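Local atomic coordinates of KLLA0F20702p (Kluyveromyces lactis, PDB entry 5Y5A), a protein that belongs to the Est1 family and probably helps recruit telomerase to telomeres through an interaction with Cdc13. Residues D77-L82 / S188-L193; E314-P319 / Q343-D348; F397-F402 / T447-S452. One frame throughout, in Å; residues are numbered along the deposited sequence.

Contact 1. Residues D77-L82 / S188-L193; sequences DAHRIL and SQRCLL
Arg190 runs beside His79 and crosses Leu82 at its root. The CB methylene rests on Leu82, 3.9 Å from Leu82 CD1. One carbon further out, Arg190 CG sits 3.9 Å from His79 CB, so the aliphatic root of the arginine is packed against two side chains one helical turn apart. The chain then bends at chi2 (-54°), which turns the outer part alongside the imidazole, the two side chains running in the same direction. There Arg190 NH2 lies 3.9 Å from His79 ND1, near the plane of the ring and at its edge. The guanidinium presents a face to this nitrogen, its plane standing 83° from that of the imidazole. No hydrogen bond joins the two groups, and the buried ND1 finds no partner in the model. Histidine suits this margin because its CB packs on the arginine methylenes while the flat ring stands beside the guanidinium. The rotation of the guanidinium is instead set by other residues: NH1 donates to Gln189 OE1 at 2.8 Å, almost within the guanidinium plane, while NE pairs with the carboxylate of Asp83 in a salt bridge. An arginine suits this partly exposed seam because its methylenes can pack while its charged end reaches acceptors on both helices. Leu82 CD1 also touches Cys191 SG at 3.7 Å; the compact thiol side chain reaches Thr137 and Leu138 of helix 113-144, which helps to bury it. The axes of 78-82 and 188-193 approach to 9.2 Å and run nearly parallel, 21° apart. Near-parallel helices 78-105 and 179-206, with helix 113-144 packed against the Cys191 side of the latter, are consistent with the TPR-like helical fold of the Est1 family region.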
loop_
_atom_site.group_PDB
_atom_site.type_symbol
_atom_site.label_atom_id
_atom_site.label_comp_id
_atom_site.label_asym_id
_atom_site.label_seq_id
_atom_site.Cartn_x
_atom_site.Cartn_y
_atom_site.Cartn_z
ATOM N N ASP A 77 -26.974 -3.709 1.137
ATOM C CA ASP A 77 -26.887 -5.150 1.213
ATOM C C ASP A 77 -25.830 -5.691 0.260
ATOM O O ASP A 77 -25.221 -6.721 0.535
ATOM C CB ASP A 77 -28.245 -5.777 0.912
ATOM C CG ASP A 77 -29.311 -5.361 1.906
ATOM O OD1 ASP A 77 -28.956 -5.093 3.074
ATOM O OD2 ASP A 77 -30.499 -5.301 1.523
ATOM N N ALA A 78 -25.598 -4.978 -0.841
ATOM C CA ALA A 78 -24.810 -5.503 -1.959
ATOM C C ALA A 78 -23.418 -5.996 -1.565
ATOM O O ALA A 78 -23.097 -7.169 -1.755
ATOM C CB ALA A 78 -24.693 -4.462 -3.039
ATOM N N HIS A 79 -22.592 -5.109 -1.023
ATOM C CA HIS A 79 -21.222 -5.483 -0.688
ATOM C C HIS A 79 -21.193 -6.457 0.489
ATOM O O HIS A 79 -20.225 -7.193 0.671
ATOM C CB HIS A 79 -20.380 -4.239 -0.380
ATOM C CG HIS A 79 -20.565 -3.707 1.007
ATOM N ND1 HIS A 79 -19.695 -4.001 2.036
ATOM C CD2 HIS A 79 -21.514 -2.899 1.535
ATOM C CE1 HIS A 79 -20.102 -3.398 3.138
ATOM N NE2 HIS A 79 -21.205 -2.724 2.862
ATOM N N ARG A 80 -22.258 -6.462 1.282
ATOM C CA ARG A 80 -22.380 -7.402 2.389
ATOM C C ARG A 80 -22.714 -8.793 1.856
ATOM O O ARG A 80 -22.207 -9.804 2.343
ATOM C CB ARG A 80 -23.445 -6.930 3.381
ATOM C CG ARG A 80 -23.071 -5.656 4.124
ATOM C CD ARG A 80 -24.191 -5.167 5.037
ATOM N NE ARG A 80 -23.736 -4.097 5.926
ATOM C CZ ARG A 80 -24.531 -3.390 6.725
ATOM N NH1 ARG A 80 -25.837 -3.628 6.750
ATOM N NH2 ARG A 80 -24.021 -2.439 7.497
ATOM N N ILE A 81 -23.571 -8.832 0.844
ATOM C CA ILE A 81 -23.932 -10.088 0.202
ATOM C C ILE A 81 -22.691 -10.739 -0.401
ATOM O O ILE A 81 -22.516 -11.954 -0.318
ATOM C CB ILE A 81 -25.000 -9.871 -0.883
ATOM C CG1 ILE A 81 -26.339 -9.523 -0.233
ATOM C CG2 ILE A 81 -25.147 -11.104 -1.752
ATOM C CD1 ILE A 81 -27.381 -9.060 -1.209
ATOM N N LEU A 82 -21.819 -9.920 -0.978
ATOM C CA LEU A 82 -20.606 -10.422 -1.608
ATOM C C LEU A 82 -19.574 -10.895 -0.582
ATOM O O LEU A 82 -18.808 -11.819 -0.850
ATOM C CB LEU A 82 -19.997 -9.346 -2.509
ATOM C CG LEU A 82 -20.876 -8.909 -3.682
ATOM C CD1 LEU A 82 -20.330 -7.653 -4.337
ATOM C CD2 LEU A 82 -20.998 -10.036 -4.704
ATOM N N SER A 188 -18.653 -2.975 -6.243
ATOM C CA SER A 188 -17.693 -3.116 -7.325
ATOM C C SER A 188 -16.323 -3.480 -6.784
ATOM O O SER A 188 -15.665 -4.386 -7.293
ATOM C CB SER A 188 -17.617 -1.832 -8.142
ATOM O OG SER A 188 -18.862 -1.577 -8.770
ATOM N N GLN A 189 -15.909 -2.774 -5.738
ATOM C CA GLN A 189 -14.628 -3.028 -5.099
ATOM C C GLN A 189 -14.548 -4.464 -4.585
ATOM O O GLN A 189 -13.512 -5.118 -4.695
ATOM C CB GLN A 189 -14.399 -2.036 -3.954
ATOM C CG GLN A 189 -12.992 -2.058 -3.379
ATOM C CD GLN A 189 -12.807 -3.105 -2.301
ATOM O OE1 GLN A 189 -13.756 -3.482 -1.614
ATOM N NE2 GLN A 189 -11.578 -3.578 -2.144
ATOM N N ARG A 190 -15.643 -4.960 -4.025
ATOM C CA ARG A 190 -15.660 -6.336 -3.549
ATOM C C ARG A 190 -15.536 -7.318 -4.706
ATOM O O ARG A 190 -14.816 -8.315 -4.604
ATOM C CB ARG A 190 -16.926 -6.614 -2.750
ATOM C CG ARG A 190 -16.964 -5.874 -1.423
ATOM C CD ARG A 190 -15.713 -6.144 -0.594
ATOM N NE ARG A 190 -15.976 -5.901 0.818
ATOM C CZ ARG A 190 -15.666 -4.777 1.456
ATOM N NH1 ARG A 190 -15.047 -3.794 0.814
ATOM N NH2 ARG A 190 -15.963 -4.647 2.738
ATOM N N CYS A 191 -16.225 -7.031 -5.807
ATOM C CA CYS A 191 -16.154 -7.889 -6.986
ATOM C C CYS A 191 -14.723 -7.969 -7.493
ATOM O O CYS A 191 -14.218 -9.050 -7.787
ATOM C CB CYS A 191 -17.069 -7.379 -8.096
ATOM S SG CYS A 191 -18.819 -7.569 -7.760
ATOM N N LEU A 192 -14.074 -6.817 -7.591
ATOM C CA LEU A 192 -12.694 -6.771 -8.034
ATOM C C LEU A 192 -11.768 -7.454 -7.026
ATOM O O LEU A 192 -10.813 -8.123 -7.415
ATOM C CB LEU A 192 -12.266 -5.324 -8.268
ATOM C CG LEU A 192 -13.033 -4.606 -9.385
ATOM C CD1 LEU A 192 -12.807 -3.108 -9.300
ATOM C CD2 LEU A 192 -12.633 -5.129 -10.760
ATOM N N LEU A 193 -12.057 -7.293 -5.736
ATOM C CA LEU A 193 -11.261 -7.933 -4.688
ATOM C C LEU A 193 -11.334 -9.457 -4.753
ATOM O O LEU A 193 -10.312 -10.138 -4.661
ATOM C CB LEU A 193 -11.707 -7.466 -3.297
ATOM C CG LEU A 193 -10.990 -8.125 -2.106
ATOM C CD1 LEU A 193 -9.500 -7.769 -2.070
ATOM C CD2 LEU A 193 -11.645 -7.761 -0.779
#

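Contact 2. Residues E314-P319 / Q343-D348; sequences EFYILP and QTLLFD
The hydroxyl of Tyr316 is hydrogen-bonded to the carboxylate of Glu301, and Leu345, the residue that meets the tyrosine ring across the contact, touches the same glutamate. The phenol thus has a polar partner for its far end while the rest of the ring is buried among carbons. Leu345 comes to the rim of that ring rather than over it: its CD2 methyl lies 3.6 Å from Tyr316 CE2, close to the ring plane, and Leu345 CB is 4.1 Å from Tyr316 CD2. Phe342, one turn earlier on helix 339-379, adds an edge-to-face pairing with the tyrosine, and Leu297 of helix 285-298 packs on it as well. Tyrosine fits here because one flat side chain serves several helices and still ends in a group able to bond.

The backbone carrying it is a type I beta turn, Phe315 to Leu318, closed by Leu318 N donating to Phe315 O at 3.0 Å. It joins helix 306-315 to helix 318-325 within the all-helical Est1 DNA/RNA-binding region, a TPR-clan family, and presses this bend against the long helix 339-379.

Beside the tyrosine, Leu346 fills the angle between the two turn residues. CG anti to the backbone N (chi1 175°) carries the isobutyl end toward the turn, where CD2 meets Ile317, 3.9 Å from Ile317 CB and 4.0 Å from Ile317 CG1. Its own CB lies 4.2 Å from Tyr316 CB. The beta-branch of the isoleucine sets CB and CG1 side by side against the methyl, and the same side chain continues onto Asp364 and Leu367, further along helix 339-379.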
loop_
_atom_site.group_PDB
_atom_site.type_symbol
_atom_site.label_atom_id
_atom_site.label_comp_id
_atom_site.label_asym_id
_atom_site.label_seq_id
_atom_site.Cartn_x
_atom_site.Cartn_y
_atom_site.Cartn_z
ATOM N N GLU A 314 15.419 -4.078 -1.513
ATOM C CA GLU A 314 14.121 -4.600 -1.099
ATOM C C GLU A 314 14.220 -5.381 0.219
ATOM O O GLU A 314 13.333 -5.317 1.051
ATOM C CB GLU A 314 13.524 -5.501 -2.182
ATOM C CG GLU A 314 12.141 -5.996 -1.815
ATOM C CD GLU A 314 11.641 -7.099 -2.723
ATOM O OE1 GLU A 314 12.214 -7.275 -3.806
ATOM O OE2 GLU A 314 10.668 -7.786 -2.347
ATOM N N PHE A 315 15.308 -6.114 0.409
ATOM C CA PHE A 315 15.388 -7.032 1.533
ATOM C C PHE A 315 16.131 -6.525 2.760
ATOM O O PHE A 315 15.733 -6.832 3.876
ATOM C CB PHE A 315 16.032 -8.339 1.080
ATOM C CG PHE A 315 15.093 -9.248 0.359
ATOM C CD1 PHE A 315 14.810 -9.057 -0.984
ATOM C CD2 PHE A 315 14.474 -10.287 1.028
ATOM C CE1 PHE A 315 13.938 -9.894 -1.646
ATOM C CE2 PHE A 315 13.603 -11.129 0.368
ATOM C CZ PHE A 315 13.335 -10.934 -0.972
ATOM N N TYR A 316 17.211 -5.777 2.574
ATOM C CA TYR A 316 18.102 -5.513 3.697
ATOM C C TYR A 316 17.535 -4.493 4.665
ATOM O O TYR A 316 18.062 -4.325 5.757
ATOM C CB TYR A 316 19.489 -5.073 3.212
ATOM C CG TYR A 316 20.364 -6.249 2.816
ATOM C CD1 TYR A 316 19.794 -7.463 2.477
ATOM C CD2 TYR A 316 21.754 -6.156 2.804
ATOM C CE1 TYR A 316 20.560 -8.542 2.118
ATOM C CE2 TYR A 316 22.545 -7.254 2.443
ATOM C CZ TYR A 316 21.931 -8.442 2.102
ATOM O OH TYR A 316 22.671 -9.554 1.734
ATOM N N ILE A 317 16.450 -3.825 4.290
ATOM C CA ILE A 317 15.812 -2.924 5.231
ATOM C C ILE A 317 14.929 -3.726 6.195
ATOM O O ILE A 317 14.573 -3.245 7.263
ATOM C CB ILE A 317 14.966 -1.832 4.515
ATOM C CG1 ILE A 317 14.667 -0.668 5.470
ATOM C CG2 ILE A 317 13.693 -2.429 3.920
ATOM C CD1 ILE A 317 13.763 0.418 4.880
ATOM N N LEU A 318 14.567 -4.925 5.807
ATOM C CA LEU A 318 13.696 -5.750 6.597
ATOM C C LEU A 318 14.233 -6.133 7.946
ATOM O O LEU A 318 13.564 -5.943 8.916
ATOM C CB LEU A 318 13.210 -6.935 5.806
ATOM C CG LEU A 318 12.426 -6.561 4.570
ATOM C CD1 LEU A 318 12.016 -7.774 3.793
ATOM C CD2 LEU A 318 11.211 -5.750 4.912
ATOM N N PRO A 319 15.437 -6.655 8.030
ATOM C CA PRO A 319 15.960 -6.963 9.368
ATOM C C PRO A 319 16.149 -5.740 10.264
ATOM O O PRO A 319 16.157 -5.888 11.485
ATOM C CB PRO A 319 17.317 -7.612 9.074
ATOM C CG PRO A 319 17.168 -8.182 7.716
ATOM C CD PRO A 319 16.327 -7.174 6.978
ATOM N N GLN A 343 22.608 -2.831 7.342
ATOM C CA GLN A 343 22.406 -1.397 7.269
ATOM C C GLN A 343 23.467 -0.724 6.416
ATOM O O GLN A 343 23.166 0.158 5.598
ATOM C CB GLN A 343 22.413 -0.784 8.666
ATOM C CG GLN A 343 22.421 0.735 8.645
ATOM C CD GLN A 343 22.767 1.332 9.986
ATOM O OE1 GLN A 343 23.938 1.569 10.291
ATOM N NE2 GLN A 343 21.754 1.585 10.795
ATOM N N THR A 344 24.714 -1.132 6.612
ATOM C CA THR A 344 25.804 -0.492 5.892
ATOM C C THR A 344 25.677 -0.788 4.396
ATOM O O THR A 344 25.908 0.085 3.563
ATOM C CB THR A 344 27.180 -0.941 6.434
ATOM O OG1 THR A 344 27.271 -2.365 6.407
ATOM C CG2 THR A 344 27.364 -0.485 7.869
ATOM N N LEU A 345 25.269 -2.003 4.054
ATOM C CA LEU A 345 25.181 -2.394 2.650
ATOM C C LEU A 345 23.965 -1.743 2.002
ATOM O O LEU A 345 24.043 -1.261 0.871
ATOM C CB LEU A 345 25.119 -3.917 2.511
ATOM C CG LEU A 345 25.691 -4.504 1.218
ATOM C CD1 LEU A 345 27.084 -3.962 0.970
ATOM C CD2 LEU A 345 25.739 -6.012 1.277
ATOM N N LEU A 346 22.842 -1.739 2.720
ATOM C CA LEU A 346 21.655 -0.997 2.302
ATOM C C LEU A 346 21.982 0.472 2.010
ATOM O O LEU A 346 21.608 1.002 0.971
ATOM C CB LEU A 346 20.564 -1.050 3.383
ATOM C CG LEU A 346 19.333 -0.195 3.079
ATOM C CD1 LEU A 346 18.603 -0.805 1.898
ATOM C CD2 LEU A 346 18.394 -0.038 4.280
ATOM N N PHE A 347 22.653 1.129 2.951
ATOM C CA PHE A 347 22.960 2.551 2.800
ATOM C C PHE A 347 23.940 2.747 1.667
ATOM O O PHE A 347 23.819 3.708 0.908
ATOM C CB PHE A 347 23.503 3.150 4.106
ATOM C CG PHE A 347 22.423 3.555 5.094
ATOM C CD1 PHE A 347 21.431 2.661 5.468
ATOM C CD2 PHE A 347 22.413 4.826 5.656
ATOM C CE1 PHE A 347 20.443 3.033 6.380
ATOM C CE2 PHE A 347 21.427 5.209 6.563
ATOM C CZ PHE A 347 20.451 4.316 6.935
ATOM N N ASP A 348 24.895 1.827 1.526
ATOM C CA ASP A 348 25.870 1.912 0.431
ATOM C C ASP A 348 25.207 1.744 -0.935
ATOM O O ASP A 348 25.497 2.497 -1.866
ATOM C CB ASP A 348 26.982 0.868 0.600
ATOM C CG ASP A 348 28.010 1.266 1.657
ATOM O OD1 ASP A 348 27.829 2.315 2.322
ATOM O OD2 ASP A 348 28.996 0.523 1.833
#

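Contact 3. Residues F397-F402 / T447-S452; sequences FIFKFF and TSFCQS
One face of the Phe449 ring receives the edge of Phe399, with Phe399 CE2 standing 3.8 Å above the plane and over its centre. This is a T-shaped (edge-to-face) stack: the planes are perpendicular, at 90°, and the centroids lie 5.1 Å apart. It joins helix 385-410 to helix 447-462 in the all-helical Est1 DNA/RNA-binding region, of the TPR clan. Hydrogens on the CD2–CE2 edge of Phe399 would point into the pi cloud of Phe449; phenylalanine suits this buried place because its ring can offer an edge to one neighbour and a face to another. The closest approach is Phe399 CD2 to Phe449 CG, 3.6 Å.

CB of Phe449 already points to the partner helix, and CG anti to the backbone N (chi1 180°) extends the ring further from its own helix. Helix 421-433 packs against the group: Ile433 touches both Phe399 and Phe449, Trp432 packs on Phe399, and Met429 on Phe402. The ring of Phe442 also meets that of Phe399, at an inclined angle. One turn on from Phe449, Ser452 OG is hydrogen-bonded to Asp407 OD1.

Phe402, a turn beyond Phe399 on the same helix, touches both of the other rings. Phe402 CD2 lies 3.7 Å above one face of Phe399, offset toward the rim, and the same atom is 3.9 Å from Phe449 CE1.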
loop_
_atom_site.group_PDB
_atom_site.type_symbol
_atom_site.label_atom_id
_atom_site.label_comp_id
_atom_site.label_asym_id
_atom_site.label_seq_id
_atom_site.Cartn_x
_atom_site.Cartn_y
_atom_site.Cartn_z
ATOM N N PHE A 397 16.802 6.030 13.966
ATOM C CA PHE A 397 17.187 5.271 12.782
ATOM C C PHE A 397 16.423 5.772 11.567
ATOM O O PHE A 397 16.974 5.899 10.479
ATOM C CB PHE A 397 16.933 3.763 12.961
ATOM C CG PHE A 397 17.045 2.990 11.678
ATOM C CD1 PHE A 397 18.286 2.802 11.075
ATOM C CD2 PHE A 397 15.914 2.484 11.053
ATOM C CE1 PHE A 397 18.401 2.106 9.868
ATOM C CE2 PHE A 397 16.013 1.790 9.853
ATOM C CZ PHE A 397 17.262 1.598 9.254
ATOM N N ILE A 398 15.138 6.041 11.759
ATOM C CA ILE A 398 14.313 6.517 10.659
ATOM C C ILE A 398 14.859 7.840 10.122
ATOM O O ILE A 398 14.996 8.023 8.909
ATOM C CB ILE A 398 12.841 6.659 11.094
ATOM C CG1 ILE A 398 12.271 5.263 11.371
ATOM C CG2 ILE A 398 12.020 7.352 10.021
ATOM C CD1 ILE A 398 10.836 5.242 11.761
ATOM N N PHE A 399 15.214 8.755 11.020
ATOM C CA PHE A 399 15.710 10.048 10.556
ATOM C C PHE A 399 17.135 9.944 10.020
ATOM O O PHE A 399 17.546 10.739 9.182
ATOM C CB PHE A 399 15.591 11.090 11.669
ATOM C CG PHE A 399 14.235 11.731 11.713
ATOM C CD1 PHE A 399 13.177 11.097 12.342
ATOM C CD2 PHE A 399 13.998 12.921 11.048
ATOM C CE1 PHE A 399 11.911 11.670 12.361
ATOM C CE2 PHE A 399 12.730 13.497 11.056
ATOM C CZ PHE A 399 11.691 12.873 11.717
ATOM N N LYS A 400 17.869 8.936 10.473
ATOM C CA LYS A 400 19.155 8.619 9.875
ATOM C C LYS A 400 18.952 8.264 8.396
ATOM O O LYS A 400 19.699 8.716 7.526
ATOM C CB LYS A 400 19.824 7.467 10.625
ATOM C CG LYS A 400 21.198 7.117 10.099
ATOM C CD LYS A 400 21.852 6.023 10.921
ATOM C CE LYS A 400 23.247 5.727 10.388
ATOM N NZ LYS A 400 23.974 4.727 11.217
ATOM N N PHE A 401 17.924 7.460 8.127
ATOM C CA PHE A 401 17.560 7.065 6.764
ATOM C C PHE A 401 17.166 8.277 5.920
ATOM O O PHE A 401 17.587 8.404 4.766
ATOM C CB PHE A 401 16.409 6.055 6.800
ATOM C CG PHE A 401 16.116 5.418 5.476
ATOM C CD1 PHE A 401 16.798 4.279 5.075
ATOM C CD2 PHE A 401 15.146 5.946 4.637
ATOM C CE1 PHE A 401 16.523 3.676 3.858
ATOM C CE2 PHE A 401 14.868 5.349 3.412
ATOM C CZ PHE A 401 15.556 4.219 3.025
ATOM N N PHE A 402 16.352 9.154 6.511
ATOM C CA PHE A 402 15.968 10.429 5.896
ATOM C C PHE A 402 17.184 11.246 5.466
ATOM O O PHE A 402 17.312 11.623 4.305
ATOM C CB PHE A 402 15.134 11.284 6.862
ATOM C CG PHE A 402 13.718 10.812 7.056
ATOM C CD1 PHE A 402 13.282 9.608 6.530
ATOM C CD2 PHE A 402 12.819 11.591 7.775
ATOM C CE1 PHE A 402 11.984 9.191 6.715
ATOM C CE2 PHE A 402 11.519 11.177 7.965
ATOM C CZ PHE A 402 11.099 9.970 7.432
ATOM N N THR A 447 19.533 17.668 14.686
ATOM C CA THR A 447 20.495 18.554 14.032
ATOM C C THR A 447 20.829 18.061 12.626
ATOM O O THR A 447 20.894 18.858 11.690
ATOM C CB THR A 447 21.810 18.707 14.847
ATOM O OG1 THR A 447 22.355 17.416 15.143
ATOM C CG2 THR A 447 21.561 19.466 16.148
ATOM N N SER A 448 21.019 16.753 12.476
ATOM C CA SER A 448 21.335 16.194 11.167
ATOM C C SER A 448 20.187 16.427 10.190
ATOM O O SER A 448 20.416 16.832 9.060
ATOM C CB SER A 448 21.643 14.703 11.271
ATOM O OG SER A 448 20.514 13.993 11.732
ATOM N N PHE A 449 18.954 16.199 10.631
ATOM C CA PHE A 449 17.811 16.360 9.737
ATOM C C PHE A 449 17.576 17.831 9.386
ATOM O O PHE A 449 17.358 18.167 8.226
ATOM C CB PHE A 449 16.531 15.741 10.332
ATOM C CG PHE A 449 15.334 15.901 9.435
ATOM C CD1 PHE A 449 15.198 15.118 8.299
ATOM C CD2 PHE A 449 14.380 16.880 9.684
ATOM C CE1 PHE A 449 14.117 15.290 7.438
ATOM C CE2 PHE A 449 13.297 17.055 8.829
ATOM C CZ PHE A 449 13.169 16.262 7.704
ATOM N N CYS A 450 17.635 18.710 10.381
ATOM C CA CYS A 450 17.505 20.147 10.126
ATOM C C CYS A 450 18.602 20.664 9.215
ATOM O O CYS A 450 18.339 21.465 8.319
ATOM C CB CYS A 450 17.506 20.935 11.438
ATOM S SG CYS A 450 15.978 20.705 12.357
ATOM N N GLN A 451 19.830 20.212 9.438
ATOM C CA GLN A 451 20.922 20.573 8.533
ATOM C C GLN A 451 20.615 20.123 7.096
ATOM O O GLN A 451 20.821 20.879 6.144
ATOM C CB GLN A 451 22.246 19.964 9.002
ATOM C CG GLN A 451 23.431 20.326 8.118
ATOM C CD GLN A 451 23.786 21.802 8.212
ATOM O OE1 GLN A 451 24.225 22.278 9.256
ATOM N NE2 GLN A 451 23.575 22.535 7.123
ATOM N N SER A 452 20.111 18.898 6.945
ATOM C CA SER A 452 19.790 18.361 5.619
ATOM C C SER A 452 18.708 19.171 4.903
ATOM O O SER A 452 18.821 19.449 3.716
ATOM C CB SER A 452 19.351 16.895 5.729
ATOM O OG SER A 452 20.479 16.047 5.870
#

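Contact 1 stands apart from the other two: its centre is about 40 Å from that of contact 2 and about 44 Å from that of contact 3, on the opposite side of the chain's centre. The nearest atoms are about 20 and 28 Å away, without touching. Contacts 2 and 3 are neighbours, about 17 Å between centres; helices 339-379 and 385-410 follow each other in the chain and touch. Gln343 and Lys400 share a weak hydrogen bond there, OE1 to NZ at 3.3 Å, and Phe347 CZ packs 4.0 Å from Phe401 CA. The three contacts are in series along the chain, each closing before the next opens.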